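LPXTG-motif cell wall anchor domain protein (Mobiluncus mulieris, PDB 5U5O) probably mediates adhesion as a giant cell-wall-anchored surface protein, represented here by two Ig-like domains carrying intramolecular ester, isopeptide and disulfide cross-links. Local coordinates at residues P3-T7 / V149-N153; K42-I46 / L126-Y132; K175-W180 / R189-Y194. All coordinates share one frame. Numbering follows the deposited sequence.

Contact 1: residues P3-T7 / V149-N153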
loop_
_atom_site.group_PDB
_atom_site.type_symbol
_atom_site.label_atom_id
_atom_site.label_comp_id
_atom_site.label_asym_id
_atom_site.label_seq_id
_atom_site.Cartn_x
_atom_site.Cartn_y
_atom_site.Cartn_z
ATOM N N PRO A 3 -7.337 10.998 34.526
ATOM C CA PRO A 3 -7.837 10.921 33.152
ATOM C C PRO A 3 -6.907 10.120 32.267
ATOM O O PRO A 3 -5.695 10.131 32.414
ATOM C CB PRO A 3 -7.933 12.381 32.760
ATOM C CG PRO A 3 -6.971 13.107 33.603
ATOM C CD PRO A 3 -6.961 12.373 34.903
ATOM N N GLY A 4 -7.525 9.493 31.252
ATOM C CA GLY A 4 -6.798 8.736 30.224
ATOM C C GLY A 4 -7.385 9.034 28.840
ATOM O O GLY A 4 -8.438 9.653 28.739
ATOM N N VAL A 5 -6.681 8.597 27.800
ATOM C CA VAL A 5 -7.163 8.785 26.429
ATOM C C VAL A 5 -6.831 7.538 25.635
ATOM O O VAL A 5 -5.782 6.930 25.755
ATOM C CB VAL A 5 -6.623 10.109 25.814
ATOM C CG1 VAL A 5 -5.118 10.113 25.646
ATOM C CG2 VAL A 5 -7.302 10.403 24.471
ATOM N N GLY A 6 -7.762 7.193 24.747
ATOM C CA GLY A 6 -7.579 6.114 23.775
ATOM C C GLY A 6 -8.219 6.521 22.448
ATOM O O GLY A 6 -8.919 7.539 22.370
ATOM N N THR A 7 -7.967 5.738 21.401
ATOM C CA THR A 7 -8.477 6.065 20.082
ATOM C C THR A 7 -8.793 4.791 19.333
ATOM O O THR A 7 -8.195 3.739 19.551
ATOM C CB THR A 7 -7.451 6.880 19.289
ATOM O OG1 THR A 7 -6.230 6.139 19.208
ATOM C CG2 THR A 7 -7.208 8.258 19.833
ATOM N N VAL A 149 -1.974 15.711 30.136
ATOM C CA VAL A 149 -2.212 14.824 31.288
ATOM C C VAL A 149 -2.312 13.362 30.898
ATOM O O VAL A 149 -2.160 12.491 31.769
ATOM C CB VAL A 149 -3.451 15.230 32.129
ATOM C CG1 VAL A 149 -3.213 16.587 32.768
ATOM C CG2 VAL A 149 -4.743 15.224 31.321
ATOM N N ALA A 150 -2.545 13.068 29.619
ATOM C CA ALA A 150 -2.538 11.690 29.152
ATOM C C ALA A 150 -2.184 11.673 27.687
ATOM O O ALA A 150 -2.496 12.622 26.955
ATOM C CB ALA A 150 -3.888 11.045 29.361
ATOM N N LYS A 151 -1.553 10.589 27.264
ATOM C CA LYS A 151 -1.195 10.371 25.864
ATOM C C LYS A 151 -1.508 8.949 25.486
ATOM O O LYS A 151 -1.511 8.044 26.326
ATOM C CB LYS A 151 0.301 10.576 25.652
ATOM C CG LYS A 151 0.859 11.918 26.092
ATOM C CD LYS A 151 2.362 12.018 25.853
ATOM C CE LYS A 151 3.155 11.000 26.668
ATOM N NZ LYS A 151 4.618 11.281 26.661
ATOM N N HIS A 152 -1.723 8.765 24.184
ATOM C CA HIS A 152 -1.810 7.464 23.554
ATOM C C HIS A 152 -0.904 7.512 22.328
ATOM O O HIS A 152 -1.357 7.688 21.181
ATOM C CB HIS A 152 -3.258 7.123 23.213
ATOM C CG HIS A 152 -3.486 5.696 22.851
ATOM N ND1 HIS A 152 -3.067 5.167 21.648
ATOM C CD2 HIS A 152 -4.129 4.695 23.497
ATOM C CE1 HIS A 152 -3.427 3.899 21.577
ATOM N NE2 HIS A 152 -4.074 3.585 22.686
ATOM N N ASN A 153 0.390 7.451 22.609
ATOM C CA ASN A 153 1.443 7.514 21.602
ATOM C C ASN A 153 2.041 6.111 21.459
ATOM O O ASN A 153 3.184 5.842 21.874
ATOM C CB ASN A 153 2.490 8.567 21.974
ATOM C CG ASN A 153 1.955 10.001 21.954
ATOM O OD1 ASN A 153 0.777 10.274 21.676
ATOM N ND2 ASN A 153 2.847 10.939 22.242
HETATM O O HOH W 1 -3.871 11.712 33.875
HETATM O O HOH W 2 -3.259 5.801 26.674
#

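Contact 2: residues K42-I46 / L126-Y132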
loop_
_atom_site.group_PDB
_atom_site.type_symbol
_atom_site.label_atom_id
_atom_site.label_comp_id
_atom_site.label_asym_id
_atom_site.label_seq_id
_atom_site.Cartn_x
_atom_site.Cartn_y
_atom_site.Cartn_z
ATOM N N LYS A 42 -15.797 20.018 32.567
ATOM C CA LYS A 42 -14.490 20.583 32.257
ATOM C C LYS A 42 -14.252 20.585 30.748
ATOM O O LYS A 42 -14.746 19.710 30.035
ATOM C CB LYS A 42 -13.371 19.825 32.989
ATOM C CG LYS A 42 -13.440 19.989 34.520
ATOM C CD LYS A 42 -12.122 19.775 35.259
ATOM C CE LYS A 42 -11.210 21.005 35.226
ATOM N NZ LYS A 42 -9.906 20.783 35.908
ATOM N N THR A 43 -13.408 21.518 30.326
ATOM C CA THR A 43 -13.035 21.686 28.935
ATOM C C THR A 43 -11.586 21.284 28.737
ATOM O O THR A 43 -10.685 21.950 29.204
ATOM C CB THR A 43 -13.252 23.126 28.437
ATOM O OG1 THR A 43 -14.631 23.452 28.601
ATOM C CG2 THR A 43 -12.854 23.255 26.949
ATOM N N TYR A 44 -11.392 20.204 27.998
ATOM C CA TYR A 44 -10.087 19.652 27.679
ATOM C C TYR A 44 -9.728 20.026 26.246
ATOM O O TYR A 44 -10.616 20.356 25.421
ATOM C CB TYR A 44 -10.139 18.129 27.748
ATOM C CG TYR A 44 -10.464 17.612 29.126
ATOM C CD1 TYR A 44 -11.768 17.551 29.582
ATOM C CD2 TYR A 44 -9.466 17.118 29.962
ATOM C CE1 TYR A 44 -12.073 17.082 30.860
ATOM C CE2 TYR A 44 -9.769 16.626 31.228
ATOM C CZ TYR A 44 -11.072 16.604 31.667
ATOM O OH TYR A 44 -11.424 16.160 32.931
ATOM N N ALA A 45 -8.439 19.997 25.939
ATOM C CA ALA A 45 -7.985 20.036 24.544
ATOM C C ALA A 45 -7.491 18.650 24.186
ATOM O O ALA A 45 -6.829 17.967 24.971
ATOM C CB ALA A 45 -6.879 21.060 24.333
ATOM N N ILE A 46 -7.815 18.240 22.963
ATOM C CA ILE A 46 -7.325 17.001 22.385
ATOM C C ILE A 46 -6.563 17.265 21.101
ATOM O O ILE A 46 -6.936 18.178 20.326
ATOM C CB ILE A 46 -8.444 15.945 22.186
ATOM C CG1 ILE A 46 -9.635 16.504 21.401
ATOM C CG2 ILE A 46 -8.847 15.394 23.561
ATOM C CD1 ILE A 46 -10.616 15.425 21.005
ATOM N N LEU A 126 -4.211 14.327 25.461
ATOM C CA LEU A 126 -5.283 14.975 26.199
ATOM C C LEU A 126 -4.685 16.004 27.139
ATOM O O LEU A 126 -3.827 15.642 27.960
ATOM C CB LEU A 126 -6.048 13.924 27.012
ATOM C CG LEU A 126 -7.166 14.399 27.940
ATOM C CD1 LEU A 126 -8.314 15.000 27.144
ATOM C CD2 LEU A 126 -7.639 13.268 28.855
ATOM N N TRP A 127 -5.193 17.233 27.110
ATOM C CA TRP A 127 -4.681 18.357 27.883
ATOM C C TRP A 127 -5.800 18.825 28.820
ATOM O O TRP A 127 -6.929 19.088 28.387
ATOM C CB TRP A 127 -4.248 19.518 26.979
ATOM C CG TRP A 127 -3.090 19.242 26.074
ATOM C CD1 TRP A 127 -3.116 18.538 24.903
ATOM C CD2 TRP A 127 -1.749 19.720 26.223
ATOM N NE1 TRP A 127 -1.874 18.523 24.339
ATOM C CE2 TRP A 127 -1.013 19.248 25.115
ATOM C CE3 TRP A 127 -1.094 20.500 27.187
ATOM C CZ2 TRP A 127 0.343 19.521 24.944
ATOM C CZ3 TRP A 127 0.254 20.768 27.019
ATOM C CH2 TRP A 127 0.962 20.275 25.904
ATOM N N ALA A 128 -5.494 18.932 30.114
ATOM C CA ALA A 128 -6.475 19.438 31.078
ATOM C C ALA A 128 -6.728 20.933 30.907
ATOM O O ALA A 128 -5.886 21.674 30.406
ATOM C CB ALA A 128 -6.037 19.165 32.508
ATOM N N GLU A 129 -7.896 21.350 31.359
ATOM C CA GLU A 129 -8.288 22.754 31.328
ATOM C C GLU A 129 -7.185 23.623 32.001
ATOM O O GLU A 129 -6.620 23.246 33.030
ATOM C CB GLU A 129 -9.634 22.905 32.045
ATOM C CG GLU A 129 -10.326 24.231 31.800
ATOM C CD GLU A 129 -11.680 24.333 32.474
ATOM O OE1 GLU A 129 -12.484 23.382 32.396
ATOM O OE2 GLU A 129 -11.951 25.390 33.088
ATOM N N GLY A 130 -6.822 24.719 31.334
ATOM C CA GLY A 130 -5.839 25.674 31.845
ATOM C C GLY A 130 -4.367 25.374 31.603
ATOM O O GLY A 130 -3.507 26.186 31.969
ATOM N N THR A 131 -4.060 24.226 30.996
ATOM C CA THR A 131 -2.667 23.783 30.818
ATOM C C THR A 131 -2.071 24.149 29.452
ATOM O O THR A 131 -0.896 23.878 29.188
ATOM C CB THR A 131 -2.528 22.262 31.027
ATOM O OG1 THR A 131 -3.230 21.552 29.994
ATOM C CG2 THR A 131 -3.063 21.846 32.405
ATOM N N TYR A 132 -2.879 24.766 28.595
ATOM C CA TYR A 132 -2.472 25.112 27.233
ATOM C C TYR A 132 -2.657 26.614 27.019
ATOM O O TYR A 132 -3.646 27.182 27.472
ATOM C CB TYR A 132 -3.255 24.280 26.190
ATOM C CG TYR A 132 -4.768 24.172 26.391
ATOM C CD1 TYR A 132 -5.313 23.210 27.234
ATOM C CD2 TYR A 132 -5.659 25.002 25.693
ATOM C CE1 TYR A 132 -6.687 23.093 27.412
ATOM C CE2 TYR A 132 -7.038 24.890 25.868
ATOM C CZ TYR A 132 -7.552 23.929 26.722
ATOM O OH TYR A 132 -8.916 23.804 26.913
HETATM O O HOH W 3 -7.351 21.807 35.115
HETATM O O HOH W 4 -15.373 24.162 31.052
#

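Contact 3: residues K175-W180 / R189-Y194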
loop_
_atom_site.group_PDB
_atom_site.type_symbol
_atom_site.label_atom_id
_atom_site.label_comp_id
_atom_site.label_asym_id
_atom_site.label_seq_id
_atom_site.Cartn_x
_atom_site.Cartn_y
_atom_site.Cartn_z
ATOM N N LYS A 175 3.578 -18.174 -25.492
ATOM C CA LYS A 175 4.550 -18.478 -26.558
ATOM C C LYS A 175 3.847 -18.973 -27.808
ATOM O O LYS A 175 3.022 -19.874 -27.734
ATOM C CB LYS A 175 5.545 -19.567 -26.136
ATOM C CG LYS A 175 6.705 -19.779 -27.117
ATOM C CD LYS A 175 7.533 -18.515 -27.241
ATOM C CE LYS A 175 8.923 -18.647 -27.808
ATOM N NZ LYS A 175 8.936 -18.904 -29.270
ATOM N N THR A 176 4.179 -18.386 -28.967
ATOM C CA THR A 176 3.734 -18.903 -30.286
ATOM C C THR A 176 4.970 -19.167 -31.117
ATOM O O THR A 176 6.075 -18.722 -30.811
ATOM C CB THR A 176 2.791 -17.921 -31.008
ATOM O OG1 THR A 176 3.459 -16.679 -31.161
ATOM C CG2 THR A 176 1.533 -17.705 -30.176
ATOM N N VAL A 177 4.750 -19.849 -32.256
ATOM C CA VAL A 177 5.840 -20.281 -33.145
ATOM C C VAL A 177 5.368 -20.193 -34.604
ATOM O O VAL A 177 4.268 -20.617 -34.887
ATOM C CB VAL A 177 6.265 -21.752 -32.861
ATOM C CG1 VAL A 177 7.277 -22.276 -33.876
ATOM C CG2 VAL A 177 6.830 -21.895 -31.455
ATOM N N THR A 178 6.252 -19.708 -35.459
ATOM C CA THR A 178 6.038 -19.798 -36.909
ATOM C C THR A 178 7.338 -20.232 -37.541
ATOM O O THR A 178 8.414 -20.035 -36.997
ATOM C CB THR A 178 5.578 -18.447 -37.514
ATOM O OG1 THR A 178 6.583 -17.452 -37.307
ATOM C CG2 THR A 178 4.273 -18.004 -36.917
ATOM N N GLY A 179 7.234 -20.793 -38.759
ATOM C CA GLY A 179 8.421 -21.101 -39.535
ATOM C C GLY A 179 9.165 -22.387 -39.222
ATOM O O GLY A 179 10.264 -22.584 -39.729
ATOM N N TRP A 180 8.584 -23.257 -38.401
ATOM C CA TRP A 180 9.215 -24.543 -38.046
ATOM C C TRP A 180 9.522 -25.362 -39.300
ATOM O O TRP A 180 8.712 -25.374 -40.247
ATOM C CB TRP A 180 8.295 -25.360 -37.134
ATOM C CG TRP A 180 8.972 -26.507 -36.482
ATOM C CD1 TRP A 180 9.023 -27.790 -36.908
ATOM C CD2 TRP A 180 9.665 -26.476 -35.231
ATOM N NE1 TRP A 180 9.741 -28.562 -36.039
ATOM C CE2 TRP A 180 10.140 -27.776 -34.992
ATOM C CE3 TRP A 180 9.962 -25.466 -34.298
ATOM C CZ2 TRP A 180 10.878 -28.102 -33.846
ATOM C CZ3 TRP A 180 10.695 -25.785 -33.164
ATOM C CH2 TRP A 180 11.141 -27.091 -32.945
ATOM N N ARG A 189 8.252 -30.635 -32.735
ATOM C CA ARG A 189 7.677 -29.313 -32.517
ATOM C C ARG A 189 6.880 -29.170 -31.205
ATOM O O ARG A 189 7.116 -28.215 -30.480
ATOM C CB ARG A 189 6.842 -28.891 -33.739
ATOM C CG ARG A 189 6.279 -27.487 -33.660
ATOM C CD ARG A 189 5.566 -27.106 -34.941
ATOM N NE ARG A 189 5.030 -25.766 -34.787
ATOM C CZ ARG A 189 4.608 -24.988 -35.791
ATOM N NH1 ARG A 189 4.646 -25.391 -37.073
ATOM N NH2 ARG A 189 4.159 -23.777 -35.503
ATOM N N PRO A 190 5.965 -30.119 -30.878
ATOM C CA PRO A 190 5.164 -29.941 -29.654
ATOM C C PRO A 190 5.955 -30.200 -28.368
ATOM O O PRO A 190 5.451 -29.941 -27.280
ATOM C CB PRO A 190 4.038 -30.973 -29.771
ATOM C CG PRO A 190 4.133 -31.534 -31.136
ATOM C CD PRO A 190 5.472 -31.225 -31.723
ATOM N N GLU A 191 7.179 -30.707 -28.496
ATOM C CA GLU A 191 8.052 -30.922 -27.337
ATOM C C GLU A 191 9.074 -29.819 -27.142
ATOM O O GLU A 191 9.748 -29.777 -26.107
ATOM C CB GLU A 191 8.759 -32.271 -27.459
ATOM C CG GLU A 191 7.816 -33.461 -27.377
ATOM C CD GLU A 191 6.996 -33.489 -26.100
ATOM O OE1 GLU A 191 7.507 -33.065 -25.030
ATOM O OE2 GLU A 191 5.830 -33.932 -26.158
ATOM N N ALA A 192 9.169 -28.884 -28.073
ATOM C CA ALA A 192 10.107 -27.794 -27.924
ATOM C C ALA A 192 9.730 -26.998 -26.673
ATOM O O ALA A 192 8.551 -26.764 -26.400
ATOM C CB ALA A 192 10.088 -26.893 -29.149
ATOM N N SER A 193 10.755 -26.616 -25.915
ATOM C CA SER A 193 10.590 -25.944 -24.644
ATOM C C SER A 193 11.376 -24.648 -24.628
ATOM O O SER A 193 12.580 -24.661 -24.844
ATOM C CB SER A 193 11.099 -26.869 -23.554
ATOM O OG SER A 193 11.117 -26.255 -22.288
ATOM N N TYR A 194 10.679 -23.534 -24.435
ATOM C CA TYR A 194 11.253 -22.212 -24.587
ATOM C C TYR A 194 11.413 -21.570 -23.212
ATOM O O TYR A 194 10.441 -21.421 -22.471
ATOM C CB TYR A 194 10.358 -21.374 -25.513
ATOM C CG TYR A 194 10.128 -22.024 -26.898
ATOM C CD1 TYR A 194 11.112 -21.953 -27.879
ATOM C CD2 TYR A 194 9.008 -22.807 -27.140
ATOM C CE1 TYR A 194 10.925 -22.547 -29.124
ATOM C CE2 TYR A 194 8.800 -23.387 -28.418
ATOM C CZ TYR A 194 9.804 -23.288 -29.356
ATOM O OH TYR A 194 9.677 -23.850 -30.638
#

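Contact 1: residues P3-T7 / V149-N153
The imidazole of His152 brings CD2 against the backbone of Val5 and Gly6: CD2 is 3.6 Å from Val5 O, which sits at the ring edge, and 3.7 Å from Gly6 CA. Over one face of the same ring stands Thr7 OG1, 4.1 Å from His152 ND1. Thr7 OG1 is covalently joined to Gln160 CD, the Thr-Gln ester that names this domain family, so the histidine borders the cross-link. Further along, Val5 CG1 packs against Ala150 CB at 4.0 Å, Ala150 CB reaches Gly4 CA at 3.8 Å, and Pro3 CG meets Val149 CG2 at 3.8 Å. The short segments 4-7 and 150-152 run nearly parallel, at 20°, with axes 5.7 Å apart at closest approach, yet no direct hydrogen bond joins them. Instead, one water donates to Pro3 O and Val149 O (2.8 Å each), and a second donates to Val5 O and Lys151 O (2.9 Å each), filling the gap between facing carbonyls. Val149 and Ala150 both face Leu126, forming a classic beta bulge where the second strand begins. The backbones are hydrogen-bonded to other strands: Gly4 and Gly6 with Tyr36 and Arg34 of strand 26-36, Ala150 and His152 with Leu126 and Glu124 of strand 118-127. The contact thus closes the seam between the two sheets of the Ig-like sandwich.

Contact 2: residues K42-I46 / L126-Y132
Glu129, Ala45 and Tyr44 bury the most surface here. Glu129, in the type II turn from Ala128 to Thr131, extends its side chain back so that OE1 accepts a hydrogen bond from Thr43 N (2.9 Å, 172°); one water links OE1 to Thr43 OG1, and another joins Lys42 NZ to Glu129 O. Gly130 takes a positive phi in this turn, which Thr131 OG1 closes by hydrogen-bonding to Ala128 O at 2.7 Å. Ala45 forms the antiparallel hydrogen-bonded pair with Trp127, Ala45 N to Trp127 O at 3.0 Å and Trp127 N to Ala45 O at 2.8 Å. Its CB lies over the face of the Tyr132 ring, a CH-pi contact 3.8 Å from the centroid. Tyr44 packs CB on Leu126 CD1 at 3.7 Å, and Ile46 CG2 touches the same CD1 at 3.6 Å; the Tyr44 hydroxyl is hydrogen-bonded to Glu39 N. Backbone pairing therefore gives way at the strand end to a carboxylate and waters, so that polar bonding continues after regular ladder geometry stops.

Contact 3: residues K175-W180 / R189-Y194
Lys175 opens the contact by laying its side chain over the face of Tyr194: CE is 3.7 Å from Tyr194 CG, and NZ is 4.1 Å from the ring centroid, 13° off the normal. The placement is that of a cation-pi pair, but NZ is covalently joined to Asn288 CG, so it is an isopeptide amide nitrogen without a lysine's charge; it also donates to Thr176 O at 3.3 Å. Two residues on, Val177 presses CG2 onto the phenol end of the same tyrosine, 3.5 Å from Tyr194 OH. Val177 O comes within 3.2 Å of Arg189 NH2 at an angle too poor for a hydrogen bond; the guanidinium is held from outside the contact, NE in a salt bridge with Glu213. Gly179, with phi at 82°, turns the chain and Trp180 follows. The Trp180 indole gathers the remaining contacts: Arg189 CB sits over the five-membered ring, a CH-pi contact 3.8 Å from the centroid, Trp180 CH2 touches Ala192 CB at 3.9 Å, and Trp180 CZ3 lies 3.3 Å from Tyr194 OH. The 3-10 turn 189-191 leads through Ala192 into strand 193-200, whose five-stranded sheet faces the one holding strand 150-178, paired here with strand 281-291. Helix 234-241 packs on the same cluster, Ala237 against Tyr194 and Ala241 against Trp180.

Contacts 1 and 2 belong to one ester-bond domain, their centres about 12 Å apart, with contact 2 nested inside the chain loop that contact 1 closes. They meet at Leu126: its N lies 2.8 Å from Ala150 O, a probable hydrogen bond, and its CD2 lies 3.7 Å from Gly4 O. Contact 3 sits in the other Ig-like domain, with centres about 67 Å from contact 1 and 76 Å from contact 2, beyond the chain's centre. The interrupted strand 150-178 carries a segment of each of contacts 1 and 3 and so runs from one domain into the other. Contact 1 adjoins the Thr7-Gln160 ester and contact 3 the Lys175-Asn288 isopeptide; the disulfide Cys200-Cys228 links two strands of contact 3's domain.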